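Local coordinates for protein D,D-dipeptidase/D,D-carboxypeptidase (Enterococcus faecalis, PDB 4MUQ) that probably hydrolyses D-Ala-D-Ala peptides as a zinc-dependent D,D-peptidase of vancomycin resistance, and here binds a phosphinate analogue of the dipeptide, at residues I62-I68 with I135-F139; D115-N119 with P128-Y132; E212-V218 with F245-R251. All blocks are in the same frame, centred on the assembly; numbering follows the deposited sequence. Where two conformers were deposited one is given.

Contact 1 of 3, residues I62-I68 with I135-F139; sequences ISAGNSI and ICDEF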
loop_
_atom_site.group_PDB
_atom_site.type_symbol
_atom_site.label_atom_id
_atom_site.label_comp_id
_atom_site.label_asym_id
_atom_site.label_seq_id
_atom_site.Cartn_x
_atom_site.Cartn_y
_atom_site.Cartn_z
ATOM N N ILE A 62 13.262 -0.492 14.892
ATOM C CA ILE A 62 13.972 -1.767 14.867
ATOM C C ILE A 62 15.497 -1.614 14.831
ATOM O O ILE A 62 16.218 -2.610 14.747
ATOM C CB ILE A 62 13.534 -2.632 13.662
ATOM C CG1 ILE A 62 14.005 -2.005 12.348
ATOM C CG2 ILE A 62 12.015 -2.815 13.657
ATOM C CD1 ILE A 62 13.688 -2.837 11.117
ATOM N N SER A 63 15.980 -0.374 14.893
ATOM C CA SER A 63 17.420 -0.089 14.833
ATOM C C SER A 63 18.097 -0.724 13.613
ATOM O O SER A 63 19.113 -1.416 13.735
ATOM C CB SER A 63 18.117 -0.531 16.123
ATOM O OG SER A 63 17.561 0.129 17.246
ATOM N N ALA A 64 17.531 -0.471 12.443
ATOM C CA ALA A 64 17.995 -1.078 11.203
ATOM C C ALA A 64 19.388 -0.590 10.818
ATOM O O ALA A 64 20.151 -1.317 10.180
ATOM C CB ALA A 64 17.018 -0.791 10.092
ATOM N N GLY A 65 19.715 0.638 11.209
ATOM C CA GLY A 65 20.977 1.240 10.813
ATOM C C GLY A 65 21.085 1.305 9.299
ATOM O O GLY A 65 20.257 1.925 8.632
ATOM N N ASN A 66 22.100 0.644 8.760
ATOM C CA ASN A 66 22.294 0.552 7.323
ATOM C C ASN A 66 22.081 -0.860 6.805
ATOM O O ASN A 66 22.437 -1.159 5.671
ATOM C CB ASN A 66 23.711 1.002 6.966
ATOM C CG ASN A 66 23.959 2.440 7.322
ATOM O OD1 ASN A 66 23.402 3.340 6.691
ATOM N ND2 ASN A 66 24.783 2.673 8.337
ATOM N N SER A 67 21.504 -1.726 7.638
ATOM C CA SER A 67 21.362 -3.129 7.267
ATOM C C SER A 67 20.257 -3.376 6.238
ATOM O O SER A 67 20.291 -4.383 5.525
ATOM C CB SER A 67 21.168 -4.001 8.514
ATOM O OG SER A 67 20.062 -3.556 9.278
ATOM N N ILE A 68 19.297 -2.459 6.152
ATOM C CA ILE A 68 18.238 -2.557 5.155
ATOM C C ILE A 68 18.346 -1.391 4.197
ATOM O O ILE A 68 18.459 -0.240 4.618
ATOM C CB ILE A 68 16.830 -2.540 5.783
ATOM C CG1 ILE A 68 16.628 -3.778 6.659
ATOM C CG2 ILE A 68 15.753 -2.476 4.695
ATOM C CD1 ILE A 68 15.362 -3.741 7.504
ATOM N N ILE A 135 17.099 -8.892 10.961
ATOM C CA ILE A 135 16.598 -7.527 10.889
ATOM C C ILE A 135 15.473 -7.361 9.869
ATOM O O ILE A 135 14.537 -6.597 10.098
ATOM C CB ILE A 135 17.755 -6.516 10.626
ATOM C CG1 ILE A 135 17.279 -5.079 10.840
ATOM C CG2 ILE A 135 18.359 -6.709 9.237
ATOM C CD1 ILE A 135 16.849 -4.793 12.269
ATOM N N CYS A 136 15.549 -8.082 8.751
ATOM C CA CYS A 136 14.514 -7.981 7.731
ATOM C C CYS A 136 13.181 -8.488 8.259
ATOM O O CYS A 136 12.126 -7.927 7.956
ATOM C CB CYS A 136 14.897 -8.745 6.464
ATOM S SG CYS A 136 16.336 -8.078 5.627
ATOM N N ASP A 137 13.230 -9.545 9.063
ATOM C CA ASP A 137 12.002 -10.069 9.648
ATOM C C ASP A 137 11.496 -9.190 10.790
ATOM O O ASP A 137 10.286 -9.114 11.023
ATOM C CB ASP A 137 12.165 -11.506 10.129
ATOM C CG ASP A 137 10.847 -12.250 10.143
ATOM O OD1 ASP A 137 10.124 -12.185 9.127
ATOM O OD2 ASP A 137 10.519 -12.868 11.176
ATOM N N GLU A 138 12.406 -8.519 11.488
ATOM C CA GLU A 138 11.998 -7.512 12.463
ATOM C C GLU A 138 11.211 -6.404 11.773
ATOM O O GLU A 138 10.176 -5.958 12.275
ATOM C CB GLU A 138 13.211 -6.912 13.177
ATOM C CG GLU A 138 13.849 -7.824 14.210
ATOM C CD GLU A 138 14.817 -7.078 15.116
ATOM O OE1 GLU A 138 15.982 -7.510 15.225
ATOM O OE2 GLU A 138 14.411 -6.063 15.725
ATOM N N PHE A 139 11.682 -5.967 10.609
ATOM C CA PHE A 139 10.923 -5.005 9.830
ATOM C C PHE A 139 9.544 -5.559 9.478
ATOM O O PHE A 139 8.515 -4.882 9.644
ATOM C CB PHE A 139 11.656 -4.606 8.538
ATOM C CG PHE A 139 10.876 -3.626 7.703
ATOM C CD1 PHE A 139 11.087 -2.261 7.842
ATOM C CD2 PHE A 139 9.910 -4.065 6.810
ATOM C CE1 PHE A 139 10.346 -1.346 7.100
ATOM C CE2 PHE A 139 9.151 -3.163 6.075
ATOM C CZ PHE A 139 9.381 -1.797 6.216
#
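Apolar packing carries this contact; no hydrogen bond crosses it. I135 CD1 lies 3.4 Å from I62 O, 3.9 Å from I62 CD1 and 4.0 Å from A64 CA, so the isoleucine tip fills the bend between I62 and A64. Lower down, I135 CG1 meets S67 OG at 3.5 Å and I68 CD1 at 4.1 Å. F139 CB takes I62 CD1 at 3.7 Å and I68 CD1 at 3.9 Å, and I68 CG1 reaches C136 SG at 4.4 Å. The bend joins helix 49-62 to strand 68-72 of the Hedgehog/DD-peptidase fold, and helix 134-142 packs across this helix-to-strand connection; F139 also reaches L55 and I58 on helix 49-62. Turn geometry shapes the loop: S63, the first residue to leave helical phi/psi, has positive phi in a Schellman motif, and a type II' turn follows from A64 to S67. There S67 N donates to A64 O at 2.9 Å, and S67 OG donates to the same A64 O over a very short 2.4 Å.

Contact 2 of 3, residues D115-N119 with P128-Y132; sequences DLGLN and PDFPY. With ZN (zinc ion), chain B; LY0 ((2R)-3-[(R)-[(1R)-1-aminoethyl](hydroxy)phosphoryl]-2-methylpropanoic acid), chain C; 2D8 ((2R)-3-[(R)-[(1S)-1-aminoethyl](hydroxy)phosphoryl]-2-methylpropanoic acid), chain D.
The zinc site of this Hedgehog/DD-peptidase fold sits at one end of the contact, on strand 113-118, against whose last residues loop 128-132 packs. D115 (chi1 m) binds ZN through OD1 at 2.0 Å and OD2 at 2.4 Å, with H108 and H168 as the other protein ligands; the phosphinate oxygens O31 and O32 of LY0 or 2D8 lie 2.4 and 2.2 Å from ZN. Residues 115-118 are extended, and the direction CA 116 to 118 makes 68° with CA 128 to 131; the CA atoms of G117 and F130 come nearest, 5.0 Å apart. One direct backbone hydrogen bond joins the two, L118 N to D129 O at 2.7 Å; G117 CA stands 3.3 Å from that oxygen, and a CB on G117 would sit tightly against P128 CB, 3.3 Å away. F130 (chi1 t) turns a ring face to L116 CB, a CH-pi contact 4.0 Å from the centroid. D129 OD2 pairs with K120. L118 CD1 touches P131 CD at 3.8 Å.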
loop_
_atom_site.group_PDB
_atom_site.type_symbol
_atom_site.label_atom_id
_atom_site.label_comp_id
_atom_site.label_asym_id
_atom_site.label_seq_id
_atom_site.Cartn_x
_atom_site.Cartn_y
_atom_site.Cartn_z
ATOM N N ASP A 115 10.376 -1.807 -2.425
ATOM C CA ASP A 115 11.125 -3.054 -2.371
ATOM C C ASP A 115 12.325 -2.821 -1.473
ATOM O O ASP A 115 13.072 -1.856 -1.668
ATOM C CB ASP A 115 11.562 -3.484 -3.780
ATOM C CG ASP A 115 10.382 -3.822 -4.686
ATOM O OD1 ASP A 115 9.330 -4.157 -4.168
ATOM O OD2 ASP A 115 10.441 -3.739 -5.930
ATOM N N LEU A 116 12.514 -3.707 -0.498
ATOM C CA LEU A 116 13.608 -3.607 0.453
ATOM C C LEU A 116 14.560 -4.796 0.317
ATOM O O LEU A 116 14.151 -5.892 -0.087
ATOM C CB LEU A 116 13.061 -3.582 1.881
ATOM C CG LEU A 116 12.091 -2.441 2.181
ATOM C CD1 LEU A 116 11.497 -2.626 3.562
ATOM C CD2 LEU A 116 12.800 -1.097 2.089
ATOM N N GLY A 117 15.822 -4.587 0.660
ATOM C CA GLY A 117 16.783 -5.671 0.613
ATOM C C GLY A 117 17.818 -5.580 1.702
ATOM O O GLY A 117 18.053 -4.513 2.284
ATOM N N LEU A 118 18.429 -6.727 1.992
ATOM C CA LEU A 118 19.598 -6.797 2.856
ATOM C C LEU A 118 20.719 -5.956 2.266
ATOM O O LEU A 118 20.953 -5.987 1.055
ATOM C CB LEU A 118 20.069 -8.246 2.973
ATOM C CG LEU A 118 19.638 -9.008 4.218
ATOM C CD1 LEU A 118 20.160 -10.433 4.189
ATOM C CD2 LEU A 118 20.141 -8.294 5.456
ATOM N N ASN A 119 21.407 -5.191 3.106
ATOM C CA ASN A 119 22.518 -4.390 2.615
ATOM C C ASN A 119 23.723 -5.262 2.313
ATOM O O ASN A 119 24.473 -5.639 3.212
ATOM C CB ASN A 119 22.893 -3.293 3.609
ATOM C CG ASN A 119 23.884 -2.278 3.035
ATOM O OD1 ASN A 119 24.788 -2.626 2.277
ATOM N ND2 ASN A 119 23.715 -1.016 3.408
ATOM N N PRO A 128 15.277 -8.835 -4.818
ATOM C CA PRO A 128 16.251 -8.579 -3.745
ATOM C C PRO A 128 16.075 -9.489 -2.536
ATOM O O PRO A 128 14.962 -9.952 -2.267
ATOM C CB PRO A 128 15.967 -7.124 -3.350
ATOM C CG PRO A 128 14.566 -6.874 -3.771
ATOM C CD PRO A 128 14.326 -7.719 -4.986
ATOM N N ASP A 129 17.163 -9.716 -1.804
ATOM C CA ASP A 129 17.151 -10.594 -0.638
ATOM C C ASP A 129 16.559 -9.894 0.586
ATOM O O ASP A 129 17.110 -8.909 1.078
ATOM C CB ASP A 129 18.569 -11.097 -0.328
ATOM C CG ASP A 129 18.584 -12.250 0.672
ATOM O OD1 ASP A 129 17.718 -13.149 0.566
ATOM O OD2 ASP A 129 19.464 -12.257 1.559
ATOM N N PHE A 130 15.442 -10.421 1.075
ATOM C CA PHE A 130 14.793 -9.892 2.277
ATOM C C PHE A 130 14.235 -11.082 3.053
ATOM O O PHE A 130 13.034 -11.367 2.993
ATOM C CB PHE A 130 13.697 -8.888 1.909
ATOM C CG PHE A 130 13.405 -7.876 2.991
ATOM C CD1 PHE A 130 14.351 -6.915 3.327
ATOM C CD2 PHE A 130 12.195 -7.881 3.664
ATOM C CE1 PHE A 130 14.088 -5.978 4.326
ATOM C CE2 PHE A 130 11.932 -6.950 4.662
ATOM C CZ PHE A 130 12.874 -6.002 4.990
ATOM N N PRO A 131 15.118 -11.787 3.768
ATOM C CA PRO A 131 14.753 -13.071 4.380
ATOM C C PRO A 131 13.763 -12.959 5.537
ATOM O O PRO A 131 13.410 -11.870 5.994
ATOM C CB PRO A 131 16.102 -13.645 4.854
ATOM C CG PRO A 131 17.030 -12.481 4.948
ATOM C CD PRO A 131 16.552 -11.478 3.918
ATOM N N TYR A 132 13.299 -14.121 5.983
ATOM C CA TYR A 132 12.352 -14.214 7.080
ATOM C C TYR A 132 13.121 -14.480 8.373
ATOM O O TYR A 132 12.664 -15.224 9.249
ATOM C CB TYR A 132 11.323 -15.316 6.803
ATOM C CG TYR A 132 10.365 -14.977 5.678
ATOM C CD1 TYR A 132 9.149 -14.361 5.941
ATOM C CD2 TYR A 132 10.687 -15.256 4.348
ATOM C CE1 TYR A 132 8.277 -14.053 4.934
ATOM C CE2 TYR A 132 9.814 -14.946 3.324
ATOM C CZ TYR A 132 8.608 -14.325 3.624
ATOM O OH TYR A 132 7.712 -14.002 2.638
HETATM ZN ZN ZN B . 8.114 -4.171 -5.710
HETATM P P LY0 C . 8.353 -5.911 -7.970
HETATM C C1 LY0 C . 9.749 -5.955 -10.196
HETATM N N1 LY0 C . 9.969 -7.844 -8.835
HETATM C C2 LY0 C . 9.899 -6.438 -8.768
HETATM C C4 LY0 C . 6.923 -6.658 -8.802
HETATM C C5 LY0 C . 5.642 -5.902 -8.623
HETATM C C6 LY0 C . 5.591 -4.729 -9.589
HETATM C C7 LY0 C . 4.486 -6.865 -8.832
HETATM O O31 LY0 C . 8.227 -4.376 -8.104
HETATM O O32 LY0 C . 8.424 -6.212 -6.437
HETATM O O61 LY0 C . 4.997 -3.732 -9.214
HETATM O O62 LY0 C . 6.104 -4.838 -10.689
HETATM C C4 2D8 D . 6.914 -6.659 -8.796
HETATM C C5 2D8 D . 5.637 -5.901 -8.621
HETATM C C6 2D8 D . 5.591 -4.728 -9.589
HETATM C C7 2D8 D . 4.484 -6.865 -8.833
HETATM N N1 2D8 D . 10.982 -6.121 -8.069
HETATM P P 2D8 D . 8.347 -5.915 -7.968
HETATM C C1 2D8 D . 9.772 -5.975 -10.180
HETATM C C2 2D8 D . 9.844 -6.546 -8.778
HETATM O O31 2D8 D . 8.238 -4.380 -8.119
HETATM O O32 2D8 D . 8.426 -6.213 -6.436
HETATM O O61 2D8 D . 4.996 -3.731 -9.214
HETATM O O62 2D8 D . 6.104 -4.838 -10.689
HETATM O O HOH W 1 19.628 -7.777 -0.706
#

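Contact 3 of 3, residues E212-V218 with F245-R251; sequences EIEIYYV and FVVTIWR. With PE3 (3,6,9,12,15,18,21,24,27,30,33,36,39-tridecaoxahentetracontane-1,41-diol), chain I.
Strands 213-218 and 245-250 run antiparallel at the centre of a four-stranded sheet, their axes 4.7 Å apart at closest and 156° between N-to-C directions. In the hydrogen-bonded pairs, I249 N to E214 O, V247 N to Y216 O, V218 N to F245 O and F245 N to V218 O are all 2.8 Å, E214 N to I249 O 2.9 Å and Y216 N to V247 O 3.0 Å. Non-hydrogen-bonded pairs I213-W250, I215-T248 and Y217-V246 alternate with them. On the face of Y216, chi1 p lays the tyrosine ring across the neighbouring strand: V247 CB sits over the ring face, 3.9 Å from its centroid, and I249 CG1 meets the ring edge, 4.1 Å from Y216 CE2. On the other face I213 CD1 lies over the six-membered ring of W250 in a CH-pi contact, 3.7 Å from its centroid, with PE3 C42 over the opposite ring face; I213 CG2 nests against T248 CG2 at 3.5 Å, and I215 CG2 against V246 CG1 at 3.7 Å. E214 OE1 takes R251 NH2 at 2.6 Å and NE at 2.9 Å: apolar packing thus holds the middle, and a salt bridge the end where 212-218 begins and 245-251 finishes.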
loop_
_atom_site.group_PDB
_atom_site.type_symbol
_atom_site.label_atom_id
_atom_site.label_comp_id
_atom_site.label_asym_id
_atom_site.label_seq_id
_atom_site.Cartn_x
_atom_site.Cartn_y
_atom_site.Cartn_z
ATOM N N GLU A 212 -10.630 4.838 19.831
ATOM C CA GLU A 212 -11.256 3.901 18.913
ATOM C C GLU A 212 -11.211 4.453 17.501
ATOM O O GLU A 212 -11.238 5.668 17.297
ATOM C CB GLU A 212 -12.710 3.658 19.318
ATOM C CG GLU A 212 -12.865 2.948 20.645
ATOM C CD GLU A 212 -14.278 3.032 21.180
ATOM O OE1 GLU A 212 -14.883 4.122 21.088
ATOM O OE2 GLU A 212 -14.780 2.011 21.695
ATOM N N ILE A 213 -11.145 3.553 16.529
ATOM C CA ILE A 213 -11.191 3.939 15.131
ATOM C C ILE A 213 -12.326 3.182 14.458
ATOM O O ILE A 213 -12.462 1.972 14.639
ATOM C CB ILE A 213 -9.866 3.607 14.416
ATOM C CG1 ILE A 213 -8.696 4.297 15.129
ATOM C CG2 ILE A 213 -9.940 3.974 12.934
ATOM C CD1 ILE A 213 -7.329 3.819 14.657
ATOM N N GLU A 214 -13.152 3.898 13.707
ATOM C CA GLU A 214 -14.209 3.262 12.931
ATOM C C GLU A 214 -13.899 3.353 11.452
ATOM O O GLU A 214 -13.344 4.353 10.983
ATOM C CB GLU A 214 -15.563 3.905 13.213
ATOM C CG GLU A 214 -16.109 3.593 14.590
ATOM C CD GLU A 214 -17.536 4.060 14.760
ATOM O OE1 GLU A 214 -17.753 5.287 14.819
ATOM O OE2 GLU A 214 -18.440 3.198 14.830
ATOM N N ILE A 215 -14.243 2.299 10.721
ATOM C CA ILE A 215 -13.982 2.222 9.288
ATOM C C ILE A 215 -15.248 1.748 8.582
ATOM O O ILE A 215 -15.937 0.841 9.066
ATOM C CB ILE A 215 -12.865 1.224 8.994
ATOM C CG1 ILE A 215 -11.598 1.618 9.746
ATOM C CG2 ILE A 215 -12.556 1.176 7.506
ATOM C CD1 ILE A 215 -10.532 0.566 9.700
ATOM N N TYR A 216 -15.568 2.370 7.452
ATOM C CA TYR A 216 -16.721 1.929 6.675
ATOM C C TYR A 216 -16.565 2.220 5.190
ATOM O O TYR A 216 -15.766 3.069 4.780
ATOM C CB TYR A 216 -18.045 2.494 7.228
ATOM C CG TYR A 216 -18.180 4.002 7.225
ATOM C CD1 TYR A 216 -18.888 4.654 6.218
ATOM C CD2 TYR A 216 -17.619 4.772 8.236
ATOM C CE1 TYR A 216 -19.027 6.028 6.220
ATOM C CE2 TYR A 216 -17.753 6.148 8.247
ATOM C CZ TYR A 216 -18.459 6.769 7.233
ATOM O OH TYR A 216 -18.597 8.138 7.236
ATOM N N TYR A 217 -17.334 1.487 4.395
ATOM C CA TYR A 217 -17.322 1.610 2.949
ATOM C C TYR A 217 -18.518 2.425 2.481
ATOM O O TYR A 217 -19.607 2.315 3.043
ATOM C CB TYR A 217 -17.372 0.214 2.326
ATOM C CG TYR A 217 -17.586 0.205 0.832
ATOM C CD1 TYR A 217 -16.540 0.480 -0.044
ATOM C CD2 TYR A 217 -18.830 -0.091 0.297
ATOM C CE1 TYR A 217 -16.739 0.464 -1.406
ATOM C CE2 TYR A 217 -19.033 -0.106 -1.064
ATOM C CZ TYR A 217 -17.978 0.172 -1.911
ATOM O OH TYR A 217 -18.189 0.152 -3.271
ATOM N N VAL A 218 -18.297 3.250 1.461
ATOM C CA VAL A 218 -19.347 4.034 0.826
ATOM C C VAL A 218 -19.264 3.802 -0.678
ATOM O O VAL A 218 -18.262 4.141 -1.299
ATOM C CB VAL A 218 -19.173 5.542 1.104
ATOM C CG1 VAL A 218 -20.262 6.345 0.407
ATOM C CG2 VAL A 218 -19.186 5.822 2.600
ATOM N N PHE A 245 -15.474 4.195 -1.758
ATOM C CA PHE A 245 -14.600 4.871 -0.827
ATOM C C PHE A 245 -14.541 4.128 0.498
ATOM O O PHE A 245 -15.523 3.500 0.921
ATOM C CB PHE A 245 -15.086 6.306 -0.595
ATOM C CG PHE A 245 -15.177 7.134 -1.848
ATOM C CD1 PHE A 245 -14.038 7.737 -2.381
ATOM C CD2 PHE A 245 -16.388 7.302 -2.503
ATOM C CE1 PHE A 245 -14.117 8.502 -3.535
ATOM C CE2 PHE A 245 -16.473 8.064 -3.663
ATOM C CZ PHE A 245 -15.333 8.667 -4.179
ATOM N N VAL A 246 -13.387 4.211 1.151
ATOM C CA VAL A 246 -13.226 3.734 2.512
ATOM C C VAL A 246 -12.955 4.933 3.413
ATOM O O VAL A 246 -12.038 5.729 3.156
ATOM C CB VAL A 246 -12.081 2.722 2.618
ATOM C CG1 VAL A 246 -11.886 2.289 4.067
ATOM C CG2 VAL A 246 -12.386 1.521 1.749
ATOM N N VAL A 247 -13.758 5.057 4.461
ATOM C CA VAL A 247 -13.681 6.176 5.387
ATOM C C VAL A 247 -13.150 5.687 6.730
ATOM O O VAL A 247 -13.649 4.692 7.276
ATOM C CB VAL A 247 -15.077 6.822 5.593
ATOM C CG1 VAL A 247 -14.989 8.000 6.546
ATOM C CG2 VAL A 247 -15.658 7.242 4.246
ATOM N N THR A 248 -12.150 6.392 7.260
ATOM C CA THR A 248 -11.537 6.053 8.538
ATOM C C THR A 248 -11.731 7.221 9.493
ATOM O O THR A 248 -11.300 8.339 9.211
ATOM C CB THR A 248 -10.020 5.748 8.372
ATOM O OG1 THR A 248 -9.850 4.693 7.418
ATOM C CG2 THR A 248 -9.411 5.315 9.691
ATOM N N ILE A 249 -12.400 6.966 10.615
ATOM C CA ILE A 249 -12.722 8.007 11.583
ATOM C C ILE A 249 -12.030 7.711 12.903
ATOM O O ILE A 249 -12.189 6.627 13.458
ATOM C CB ILE A 249 -14.239 8.063 11.854
ATOM C CG1 ILE A 249 -15.032 8.215 10.554
ATOM C CG2 ILE A 249 -14.564 9.173 12.849
ATOM C CD1 ILE A 249 -14.726 9.477 9.807
ATOM N N TRP A 250 -11.261 8.673 13.400
ATOM C CA TRP A 250 -10.568 8.524 14.665
ATOM C C TRP A 250 -11.406 9.213 15.743
ATOM O O TRP A 250 -11.657 10.421 15.684
ATOM C CB TRP A 250 -9.145 9.092 14.565
ATOM C CG TRP A 250 -8.336 8.464 13.433
ATOM C CD1 TRP A 250 -8.616 8.513 12.089
ATOM C CD2 TRP A 250 -7.126 7.702 13.556
ATOM N NE1 TRP A 250 -7.658 7.828 11.377
ATOM C CE2 TRP A 250 -6.732 7.323 12.254
ATOM C CE3 TRP A 250 -6.334 7.310 14.643
ATOM C CZ2 TRP A 250 -5.584 6.565 12.011
ATOM C CZ3 TRP A 250 -5.195 6.559 14.400
ATOM C CH2 TRP A 250 -4.831 6.194 13.095
ATOM N N ARG A 251 -11.869 8.422 16.707
ATOM C CA ARG A 251 -12.803 8.897 17.725
ATOM C C ARG A 251 -12.108 9.664 18.842
ATOM O O ARG A 251 -10.887 9.629 18.963
ATOM C CB ARG A 251 -13.594 7.724 18.303
ATOM C CG ARG A 251 -14.589 7.117 17.326
ATOM C CD ARG A 251 -15.582 8.169 16.863
ATOM N NE ARG A 251 -16.698 7.594 16.118
ATOM C CZ ARG A 251 -17.792 8.273 15.786
ATOM N NH1 ARG A 251 -17.909 9.545 16.136
ATOM N NH2 ARG A 251 -18.769 7.683 15.108
HETATM O O43 PE3 I . -3.944 11.026 13.412
HETATM C C42 PE3 I . -3.751 9.931 12.509
HETATM C C41 PE3 I . -3.556 10.441 11.075
HETATM O O40 PE3 I . -4.706 11.191 10.622
HETATM C C39 PE3 I . -4.486 11.644 9.266
HETATM C C38 PE3 I . -5.660 12.452 8.703
HETATM O O37 PE3 I . -5.913 13.634 9.481
#

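Contacts 1 and 2 are neighbours, with centres about 10 Å apart, and contact 2 is nested inside the chain loop that contact 1 closes. Segment 62-68 ends at the start of strand 68-72, which pairs with strand 113-118 of contact 2 in one antiparallel sheet; S67 O to N119 N, 2.8 Å, is a probable hydrogen bond, while C136 SG packs 3.3 Å from F130 CD1 and F139 CE2 3.5 Å from L116 CD1. Hydrogen bonding and packing run from the loop after helix 49-62 to the strand carrying a zinc ligand. Contact 3 comes later, in a second antiparallel sheet, centred 32 Å from contact 1 and 33 Å from contact 2, away from the zinc site.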